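Long-range contacts in glycoside hydrolase (Streptococcus pneumoniae serotype 4, PDB 6ORH), which probably hydrolyses alpha-L-fucosidic linkages in host-derived glycans, as a glycoside hydrolase of family 29: residues T207-I212 with F251-D257; I391-Q397 with I429-E435. The protein carries 2 engineered substitutions. One frame throughout, in Å; residues are numbered along the deposited sequence.

How the contacts relate
The two contacts follow each other along the chain: contact 1 closes before contact 2 opens. They share no strand or sheet. Contact 1 pairs strands 209-211 and 250-259 in parallel within the catalytic barrel. It is buried and reaches the glycan pocket through W211 and D257. Contact 2 pairs strands 391-400 and 428-436 antiparallel in one sheet of the C-terminal F5/8 type C beta sandwich. The centres of contacts 1 and 2 lie about 26 Å apart. The nearest atoms of contacts 1 and 2 are about 11 Å apart. E406 of the second subunit packs on W211, and L238 of the second subunit on H395. Each contact is one strand pair of its domain, and glycan lies near both.

Contact 1: residues T207-I212 with F251-D257; sequences TSIRWI and FSIGEAD. With GAL (beta-D-galactopyranose), chain C.
Strands 209-211 and 253-257 run parallel in the TIM-type barrel of this family 29 enzyme. Their axes approach to 4.7 Å and cross at -52°. The register pairs I209 with I253, R210 with G254 and W211 with E255; CA-CA distances widen from 4.8 to 5.0 to 5.6 Å. Backbone hydrogen bonds run from I253 N to S208 O (3.1 Å), R210 N to I253 O (2.8 Å) and E255 N to R210 O (3.0 Å). A weak one joins I212 N to E255 O (3.4 Å). G254 centres an inverse gamma turn. It lies beside the R210 guanidinium and I212 CD1, where a CB would clash with that methyl.

I209 and I253 share one face of the sheet. R210 points to the other with chi1 p and an extended chain. Its NH1 donates to S252 OG at 3.0 Å, while its NE bonds L241 O. One water bridges T207 O (2.8 Å) and S252 OG (2.6 Å). I209 CG2 packs on E255 CB at 3.5 Å; the E255 carboxylate bonds Y18 and W169.

At the C-terminal ends the contact enters the glycan pocket. W211, chi1 t, lays one ring face against galactose C5. Its NE1 makes a weak hydrogen bond to D257 OD1 (3.0 Å). D257, chi1 p, accepts a hydrogen bond from galactose O6 at OD2, 2.6 Å away.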
ATOM      1  N   THR A 207     -20.449  15.410   5.979  1.00 12.15           N
ATOM      2  CA  THR A 207     -19.869  16.446   6.829  1.00 11.66           C
ATOM      3  C   THR A 207     -18.408  16.676   6.448  1.00 11.69           C
ATOM      4  O   THR A 207     -17.907  16.131   5.468  1.00 12.28           O
ATOM      5  CB  THR A 207     -20.086  16.084   8.303  1.00 12.11           C
ATOM      6  OG1 THR A 207     -19.606  14.740   8.472  1.00 12.72           O
ATOM      7  CG2 THR A 207     -21.546  16.153   8.694  1.00 12.80           C
ATOM      8  N   SER A 208     -17.705  17.500   7.240  1.00 11.80           N
ATOM      9  CA  SER A 208     -16.358  17.917   6.886  1.00 11.60           C
ATOM     10  C   SER A 208     -15.326  16.821   7.112  1.00 10.81           C
ATOM     11  O   SER A 208     -14.230  16.902   6.539  1.00 10.85           O
ATOM     12  CB  SER A 208     -15.995  19.195   7.618  1.00 11.25           C
ATOM     13  OG  SER A 208     -16.396  19.104   8.995  1.00 11.83           O
ATOM     14  N   ILE A 209     -15.637  15.831   7.972  1.00 11.12           N
ATOM     15  CA  ILE A 209     -14.764  14.686   8.219  1.00 11.57           C
ATOM     16  C   ILE A 209     -15.520  13.390   7.914  1.00 11.25           C
ATOM     17  O   ILE A 209     -16.658  13.256   8.330  1.00 11.51           O
ATOM     18  CB  ILE A 209     -14.238  14.687   9.664  1.00 12.23           C
ATOM     19  CG1 ILE A 209     -13.599  16.040  10.026  1.00 14.72           C
ATOM     20  CG2 ILE A 209     -13.243  13.523   9.867  1.00 12.38           C
ATOM     21  CD1 ILE A 209     -12.996  16.099  11.419  1.00 18.83           C
ATOM     22  N   ARG A 210     -14.872  12.440   7.216  1.00 10.48           N
ATOM     23  CA  ARG A 210     -15.416  11.101   7.022  1.00 11.41           C
ATOM     24  C   ARG A 210     -14.476  10.085   7.674  1.00 11.47           C
ATOM     25  O   ARG A 210     -13.309  10.374   7.963  1.00 11.69           O
ATOM     26  CB  ARG A 210     -15.526  10.776   5.516  1.00 10.89           C
ATOM     27  CG  ARG A 210     -14.177  10.573   4.810  1.00 10.14           C
ATOM     28  CD  ARG A 210     -14.446  10.165   3.362  1.00 10.35           C
ATOM     29  NE  ARG A 210     -13.177   9.816   2.701  1.00 10.14           N
ATOM     30  CZ  ARG A 210     -12.346  10.709   2.185  1.00 10.35           C
ATOM     31  NH1 ARG A 210     -12.644  12.005   2.239  1.00 10.49           N
ATOM     32  NH2 ARG A 210     -11.201  10.279   1.634  1.00 10.71           N
ATOM     33  N   TRP A 211     -14.997   8.872   7.866  1.00 11.81           N
ATOM     34  CA  TRP A 211     -14.149   7.772   8.262  1.00 12.94           C
ATOM     35  C   TRP A 211     -13.275   7.331   7.088  1.00 13.61           C
ATOM     36  O   TRP A 211     -13.747   7.357   5.958  1.00 13.49           O
ATOM     37  CB  TRP A 211     -15.084   6.655   8.717  1.00 13.46           C
ATOM     38  CG  TRP A 211     -14.303   5.540   9.337  1.00 13.19           C
ATOM     39  CD1 TRP A 211     -13.181   5.620  10.110  1.00 14.84           C
ATOM     40  CD2 TRP A 211     -14.613   4.149   9.200  1.00 15.47           C
ATOM     41  NE1 TRP A 211     -12.763   4.365  10.469  1.00 16.03           N
ATOM     42  CE2 TRP A 211     -13.624   3.445   9.928  1.00 14.24           C
ATOM     43  CE3 TRP A 211     -15.628   3.441   8.554  1.00 15.02           C
ATOM     44  CZ2 TRP A 211     -13.636   2.050  10.039  1.00 17.26           C
ATOM     45  CZ3 TRP A 211     -15.641   2.057   8.668  1.00 18.33           C
ATOM     46  CH2 TRP A 211     -14.649   1.383   9.379  1.00 17.59           C
ATOM     47  N   ILE A 212     -12.012   6.944   7.359  1.00 13.44           N
ATOM     48  CA  ILE A 212     -11.119   6.450   6.312  1.00 13.65           C
ATOM     49  C   ILE A 212     -11.486   5.022   5.886  1.00 14.24           C
ATOM     50  O   ILE A 212     -10.982   4.538   4.865  1.00 13.89           O
ATOM     51  CB  ILE A 212      -9.639   6.544   6.732  1.00 12.52           C
ATOM     52  CG1 ILE A 212      -8.672   6.421   5.544  1.00 13.40           C
ATOM     53  CG2 ILE A 212      -9.310   5.495   7.795  1.00 14.59           C
ATOM     54  CD1 ILE A 212      -8.734   7.612   4.566  1.00 15.47           C
ATOM     55  N   PHE A 251     -15.220  18.976  -0.146  1.00 12.85           N
ATOM     56  CA  PHE A 251     -13.935  18.649   0.481  1.00 12.15           C
ATOM     57  C   PHE A 251     -14.214  17.871   1.764  1.00 11.47           C
ATOM     58  O   PHE A 251     -15.070  18.266   2.570  1.00 12.44           O
ATOM     59  CB  PHE A 251     -13.131  19.923   0.748  1.00 12.93           C
ATOM     60  CG  PHE A 251     -11.667  19.646   1.034  1.00 11.44           C
ATOM     61  CD1 PHE A 251     -11.270  19.148   2.272  1.00 12.30           C
ATOM     62  CD2 PHE A 251     -10.708  19.776   0.043  1.00 12.04           C
ATOM     63  CE1 PHE A 251      -9.925  18.850   2.527  1.00 11.86           C
ATOM     64  CE2 PHE A 251      -9.367  19.489   0.304  1.00 12.03           C
ATOM     65  CZ  PHE A 251      -8.968  19.030   1.545  1.00 12.26           C
ATOM     66  N   SER A 252     -13.477  16.758   1.937  1.00 10.63           N
ATOM     67  CA  SER A 252     -13.788  15.831   3.022  1.00 10.76           C
ATOM     68  C   SER A 252     -12.462  15.239   3.503  1.00 10.47           C
ATOM     69  O   SER A 252     -11.738  14.683   2.678  1.00 10.90           O
ATOM     70  CB  SER A 252     -14.694  14.723   2.454  1.00 10.34           C
ATOM     71  OG  SER A 252     -14.826  13.651   3.410  1.00 11.10           O
ATOM     72  N   ILE A 253     -12.158  15.391   4.805  1.00 10.44           N
ATOM     73  CA  ILE A 253     -10.956  14.737   5.349  1.00 10.05           C
ATOM     74  C   ILE A 253     -11.291  13.294   5.738  1.00 10.45           C
ATOM     75  O   ILE A 253     -12.183  13.101   6.580  1.00  9.82           O
ATOM     76  CB  ILE A 253     -10.489  15.517   6.580  1.00 10.61           C
ATOM     77  CG1 ILE A 253     -10.036  16.930   6.191  1.00 11.52           C
ATOM     78  CG2 ILE A 253      -9.399  14.761   7.342  1.00 10.45           C
ATOM     79  CD1 ILE A 253      -9.773  17.819   7.384  1.00 12.24           C
ATOM     80  N   GLY A 254     -10.539  12.328   5.186  1.00  9.59           N
ATOM     81  CA  GLY A 254     -10.663  10.927   5.631  1.00 10.61           C
ATOM     82  C   GLY A 254      -9.787  10.709   6.871  1.00 10.67           C
ATOM     83  O   GLY A 254      -8.604  10.374   6.765  1.00 11.72           O
ATOM     84  N   GLU A 255     -10.376  10.937   8.044  1.00 10.86           N
ATOM     85  CA  GLU A 255      -9.626  10.885   9.303  1.00 11.56           C
ATOM     86  C   GLU A 255      -9.220   9.439   9.602  1.00 11.99           C
ATOM     87  O   GLU A 255     -10.047   8.536   9.562  1.00 12.14           O
ATOM     88  CB  GLU A 255     -10.564  11.402  10.397  1.00 12.01           C
ATOM     89  CG  GLU A 255      -9.883  11.644  11.727  1.00 11.31           C
ATOM     90  CD  GLU A 255     -10.896  12.194  12.715  1.00 11.88           C
ATOM     91  OE1 GLU A 255     -11.807  11.433  13.059  1.00 12.26           O
ATOM     92  OE2 GLU A 255     -10.760  13.364  13.135  1.00 12.10           O
ATOM     93  N   ALA A 256      -7.936   9.222   9.955  1.00 11.35           N
ATOM     94  CA  ALA A 256      -7.435   7.866  10.194  1.00 11.32           C
ATOM     95  C   ALA A 256      -7.360   7.606  11.693  1.00 11.25           C
ATOM     96  O   ALA A 256      -6.367   7.984  12.308  1.00 13.15           O
ATOM     97  CB  ALA A 256      -6.062   7.732   9.570  1.00 12.14           C
ATOM     98  N   ASP A 257      -8.398   6.962  12.243  1.00 12.08           N
ATOM     99  CA  ASP A 257      -8.441   6.680  13.671  1.00 12.55           C
ATOM    100  C   ASP A 257      -7.910   5.284  13.941  1.00 13.36           C
ATOM    101  O   ASP A 257      -8.207   4.342  13.214  1.00 13.45           O
ATOM    102  CB  ASP A 257      -9.877   6.819  14.204  1.00 13.33           C
ATOM    103  CG  ASP A 257     -10.900   5.879  13.560  1.00 14.92           C
ATOM    104  OD1 ASP A 257     -10.847   5.674  12.307  1.00 15.12           O
ATOM    105  OD2 ASP A 257     -11.746   5.343  14.289  1.00 14.88           O
TER
HETATM  106  C1  GAL C   2     -17.142   2.015  12.543  1.00 13.88           C
HETATM  107  C2  GAL C   2     -18.423   2.650  11.958  1.00 15.31           C
HETATM  108  C3  GAL C   2     -18.112   3.986  11.268  1.00 14.61           C
HETATM  109  C4  GAL C   2     -17.177   4.867  12.103  1.00 14.87           C
HETATM  110  C5  GAL C   2     -15.961   4.020  12.502  1.00 13.95           C
HETATM  111  C6  GAL C   2     -14.937   4.769  13.321  1.00 14.18           C
HETATM  112  O2  GAL C   2     -18.986   1.758  10.982  1.00 16.33           O
HETATM  113  O3  GAL C   2     -19.350   4.679  10.944  1.00 15.60           O
HETATM  114  O4  GAL C   2     -17.840   5.359  13.303  1.00 15.22           O
HETATM  115  O5  GAL C   2     -16.446   2.956  13.358  1.00 13.75           O
HETATM  116  O6  GAL C   2     -13.741   3.951  13.443  1.00 15.70           O
HETATM  117  O   HOH W   1     -17.339  13.759   4.168  1.00 12.16           O

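Contact 2: residues I391-Q397 with I429-E435; sequences IAAFHVQ and IRVVITE
Eight backbone hydrogen bonds join antiparallel strands 391-397 and 429-435. Reciprocal pairs are H395 N to V432 O (2.9 Å) with V432 N to H395 O (2.8 Å), and Q397 N to R430 O (2.9 Å) with R430 N to Q397 O (2.8 Å). At the other end the register shifts by one at classic beta bulges: A392 N (2.9 Å) and A393 N (3.1 Å) share E435 O, while T434 N (3.0 Å) and E435 N (3.3 Å) share A393 O. Strand axes are 4.6 Å apart, at 146°.

Waters bridge H395 ND1 to T434 OG1, also hydrogen-bonded to E237 of the second subunit, and Q397 OE1 to R430 NH1. R430 NE salt-bridges E367 of its own chain, NH1 E176 of the second subunit. V432 CB lies over the H395 ring (chi1 p), a CH-pi contact 3.8 Å from the centroid. F394, V396 and V431 pack on strand 378-382; I433 shares their face. This apolar face lies inside the sandwich; the mixed H395 face meets the second subunit.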
ATOM      1  N   ILE A 391      -3.131  16.722  -8.204  1.00 13.08           N
ATOM      2  CA  ILE A 391      -2.198  15.736  -8.740  1.00 12.95           C
ATOM      3  C   ILE A 391      -2.765  14.332  -8.574  1.00 14.53           C
ATOM      4  O   ILE A 391      -3.235  14.007  -7.488  1.00 14.32           O
ATOM      5  CB  ILE A 391      -0.814  15.867  -8.079  1.00 13.10           C
ATOM      6  CG1 ILE A 391      -0.180  17.178  -8.548  1.00 13.61           C
ATOM      7  CG2 ILE A 391       0.068  14.674  -8.437  1.00 13.06           C
ATOM      8  CD1 ILE A 391       1.029  17.609  -7.703  1.00 14.42           C
ATOM      9  N   ALA A 392      -2.682  13.531  -9.634  1.00 12.83           N
ATOM     10  CA  ALA A 392      -3.207  12.175  -9.617  1.00 12.46           C
ATOM     11  C   ALA A 392      -2.127  11.119  -9.828  1.00 14.62           C
ATOM     12  O   ALA A 392      -2.385   9.922  -9.611  1.00 14.75           O
ATOM     13  CB  ALA A 392      -4.303  12.060 -10.669  1.00 13.14           C
ATOM     14  N   ALA A 393      -0.922  11.521 -10.299  1.00 13.26           N
ATOM     15  CA  ALA A 393       0.163  10.553 -10.428  1.00 12.75           C
ATOM     16  C   ALA A 393       1.494  11.281 -10.505  1.00 13.40           C
ATOM     17  O   ALA A 393       1.595  12.303 -11.185  1.00 13.32           O
ATOM     18  CB  ALA A 393       0.009   9.697 -11.673  1.00 13.92           C
ATOM     19  N   PHE A 394       2.490  10.727  -9.818  1.00 12.99           N
ATOM     20  CA  PHE A 394       3.830  11.314  -9.894  1.00 13.61           C
ATOM     21  C   PHE A 394       4.858  10.216  -9.625  1.00 13.92           C
ATOM     22  O   PHE A 394       4.543   9.163  -9.055  1.00 14.02           O
ATOM     23  CB  PHE A 394       3.958  12.495  -8.912  1.00 14.03           C
ATOM     24  CG  PHE A 394       4.016  12.035  -7.475  1.00 14.04           C
ATOM     25  CD1 PHE A 394       2.833  11.730  -6.801  1.00 14.15           C
ATOM     26  CD2 PHE A 394       5.228  11.761  -6.846  1.00 14.96           C
ATOM     27  CE1 PHE A 394       2.871  11.180  -5.525  1.00 15.28           C
ATOM     28  CE2 PHE A 394       5.268  11.209  -5.574  1.00 15.14           C
ATOM     29  CZ  PHE A 394       4.081  10.958  -4.891  1.00 15.43           C
ATOM     30  N   HIS A 395       6.126  10.458  -9.998  1.00 14.22           N
ATOM     31  CA  HIS A 395       7.183   9.566  -9.563  1.00 14.26           C
ATOM     32  C   HIS A 395       8.435  10.391  -9.268  1.00 14.28           C
ATOM     33  O   HIS A 395       8.515  11.565  -9.623  1.00 16.18           O
ATOM     34  CB  HIS A 395       7.420   8.401 -10.551  1.00 14.43           C
ATOM     35  CG  HIS A 395       7.859   8.809 -11.918  1.00 16.25           C
ATOM     36  ND1 HIS A 395       6.951   9.165 -12.900  1.00 15.43           N
ATOM     37  CD2 HIS A 395       9.094   8.896 -12.482  1.00 17.62           C
ATOM     38  CE1 HIS A 395       7.608   9.478 -14.008  1.00 17.60           C
ATOM     39  NE2 HIS A 395       8.919   9.317 -13.771  1.00 18.14           N
ATOM     40  N   VAL A 396       9.388   9.761  -8.594  1.00 14.01           N
ATOM     41  CA  VAL A 396      10.604  10.426  -8.158  1.00 15.09           C
ATOM     42  C   VAL A 396      11.777   9.561  -8.606  1.00 16.01           C
ATOM     43  O   VAL A 396      11.750   8.338  -8.485  1.00 15.41           O
ATOM     44  CB  VAL A 396      10.591  10.551  -6.624  1.00 14.54           C
ATOM     45  CG1 VAL A 396      11.882  11.194  -6.120  1.00 15.95           C
ATOM     46  CG2 VAL A 396       9.422  11.415  -6.180  1.00 15.41           C
ATOM     47  N   GLN A 397      12.832  10.212  -9.117  1.00 17.12           N
ATOM     48  CA  GLN A 397      14.024   9.469  -9.486  1.00 18.83           C
ATOM     49  C   GLN A 397      15.248  10.150  -8.886  1.00 17.53           C
ATOM     50  O   GLN A 397      15.203  11.331  -8.547  1.00 17.64           O
ATOM     51  CB  GLN A 397      14.230   9.422 -11.003  1.00 20.04           C
ATOM     52  CG  GLN A 397      12.962   9.222 -11.808  1.00 24.13           C
ATOM     53  CD  GLN A 397      13.333   9.314 -13.260  1.00 30.68           C
ATOM     54  OE1 GLN A 397      13.953  10.284 -13.693  1.00 31.37           O
ATOM     55  NE2 GLN A 397      13.006   8.272 -14.004  1.00 32.01           N
ATOM     56  N   ILE A 429      17.938  14.933  -8.043  1.00 19.32           N
ATOM     57  CA  ILE A 429      16.653  14.260  -7.882  1.00 19.76           C
ATOM     58  C   ILE A 429      15.683  14.823  -8.911  1.00 18.47           C
ATOM     59  O   ILE A 429      15.707  16.022  -9.179  1.00 19.82           O
ATOM     60  CB  ILE A 429      16.122  14.484  -6.439  1.00 19.85           C
ATOM     61  CG1 ILE A 429      17.092  13.985  -5.356  1.00 22.06           C
ATOM     62  CG2 ILE A 429      14.736  13.877  -6.267  1.00 19.37           C
ATOM     63  CD1 ILE A 429      18.096  15.048  -4.902  1.00 22.95           C
ATOM     64  N   ARG A 430      14.791  13.978  -9.470  1.00 16.30           N
ATOM     65  CA  ARG A 430      13.730  14.482 -10.331  1.00 16.85           C
ATOM     66  C   ARG A 430      12.384  14.120  -9.716  1.00 16.67           C
ATOM     67  O   ARG A 430      12.200  12.988  -9.253  1.00 17.95           O
ATOM     68  CB  ARG A 430      13.779  13.881 -11.740  1.00 17.27           C
ATOM     69  CG  ARG A 430      14.888  14.491 -12.596  1.00 17.58           C
ATOM     70  CD  ARG A 430      15.269  13.660 -13.804  1.00 19.93           C
ATOM     71  NE  ARG A 430      16.267  14.442 -14.552  1.00 21.18           N
ATOM     72  CZ  ARG A 430      16.838  14.052 -15.696  1.00 23.68           C
ATOM     73  NH1 ARG A 430      16.498  12.908 -16.274  1.00 22.67           N
ATOM     74  NH2 ARG A 430      17.733  14.834 -16.278  1.00 23.70           N
ATOM     75  N   VAL A 431      11.501  15.121  -9.678  1.00 17.43           N
ATOM     76  CA  VAL A 431      10.097  14.907  -9.345  1.00 16.60           C
ATOM     77  C   VAL A 431       9.328  15.072 -10.649  1.00 15.72           C
ATOM     78  O   VAL A 431       9.377  16.128 -11.302  1.00 16.29           O
ATOM     79  CB  VAL A 431       9.622  15.867  -8.234  1.00 16.19           C
ATOM     80  CG1 VAL A 431       8.110  15.757  -7.992  1.00 15.87           C
ATOM     81  CG2 VAL A 431      10.353  15.534  -6.935  1.00 17.25           C
ATOM     82  N   VAL A 432       8.582  14.018 -11.033  1.00 15.56           N
ATOM     83  CA  VAL A 432       7.899  14.037 -12.313  1.00 15.72           C
ATOM     84  C   VAL A 432       6.404  13.885 -12.058  1.00 16.25           C
ATOM     85  O   VAL A 432       5.973  12.836 -11.575  1.00 17.29           O
ATOM     86  CB  VAL A 432       8.417  12.953 -13.275  1.00 16.99           C
ATOM     87  CG1 VAL A 432       7.769  13.073 -14.653  1.00 16.22           C
ATOM     88  CG2 VAL A 432       9.938  12.983 -13.416  1.00 18.70           C
ATOM     89  N   ILE A 433       5.645  14.909 -12.462  1.00 15.45           N
ATOM     90  CA  ILE A 433       4.185  14.905 -12.373  1.00 14.43           C
ATOM     91  C   ILE A 433       3.641  14.383 -13.705  1.00 16.12           C
ATOM     92  O   ILE A 433       3.820  15.026 -14.737  1.00 16.14           O
ATOM     93  CB  ILE A 433       3.624  16.295 -12.012  1.00 15.45           C
ATOM     94  CG1 ILE A 433       4.179  16.789 -10.666  1.00 17.33           C
ATOM     95  CG2 ILE A 433       2.091  16.287 -12.026  1.00 15.00           C
ATOM     96  CD1 ILE A 433       3.831  18.222 -10.368  1.00 17.58           C
ATOM     97  N   THR A 434       2.885  13.270 -13.671  1.00 14.60           N
ATOM     98  CA  THR A 434       2.495  12.572 -14.897  1.00 14.70           C
ATOM     99  C   THR A 434       0.993  12.650 -15.162  1.00 14.55           C
ATOM    100  O   THR A 434       0.528  12.450 -16.294  1.00 15.68           O
ATOM    101  CB  THR A 434       3.027  11.133 -14.936  1.00 16.10           C
ATOM    102  OG1 THR A 434       2.395  10.358 -13.897  1.00 15.71           O
ATOM    103  CG2 THR A 434       4.534  11.082 -14.805  1.00 16.46           C
ATOM    104  N   GLU A 435       0.212  12.912 -14.113  1.00 13.95           N
ATOM    105  CA  GLU A 435      -1.224  13.095 -14.294  1.00 14.27           C
ATOM    106  C   GLU A 435      -1.752  14.100 -13.269  1.00 13.55           C
ATOM    107  O   GLU A 435      -1.350  14.063 -12.109  1.00 13.41           O
ATOM    108  CB  GLU A 435      -1.957  11.751 -14.143  1.00 15.57           C
ATOM    109  CG  GLU A 435      -3.394  11.880 -14.593  1.00 17.80           C
ATOM    110  CD  GLU A 435      -4.211  10.617 -14.421  1.00 20.93           C
ATOM    111  OE1 GLU A 435      -3.751   9.570 -14.918  1.00 24.67           O
ATOM    112  OE2 GLU A 435      -5.350  10.711 -13.872  1.00 22.76           O
TER
HETATM  113  O   HOH W   2       4.252   8.633 -12.630  1.00 14.86           O
HETATM  114  O   HOH W   3      14.858  10.911 -15.918  1.00 34.91           O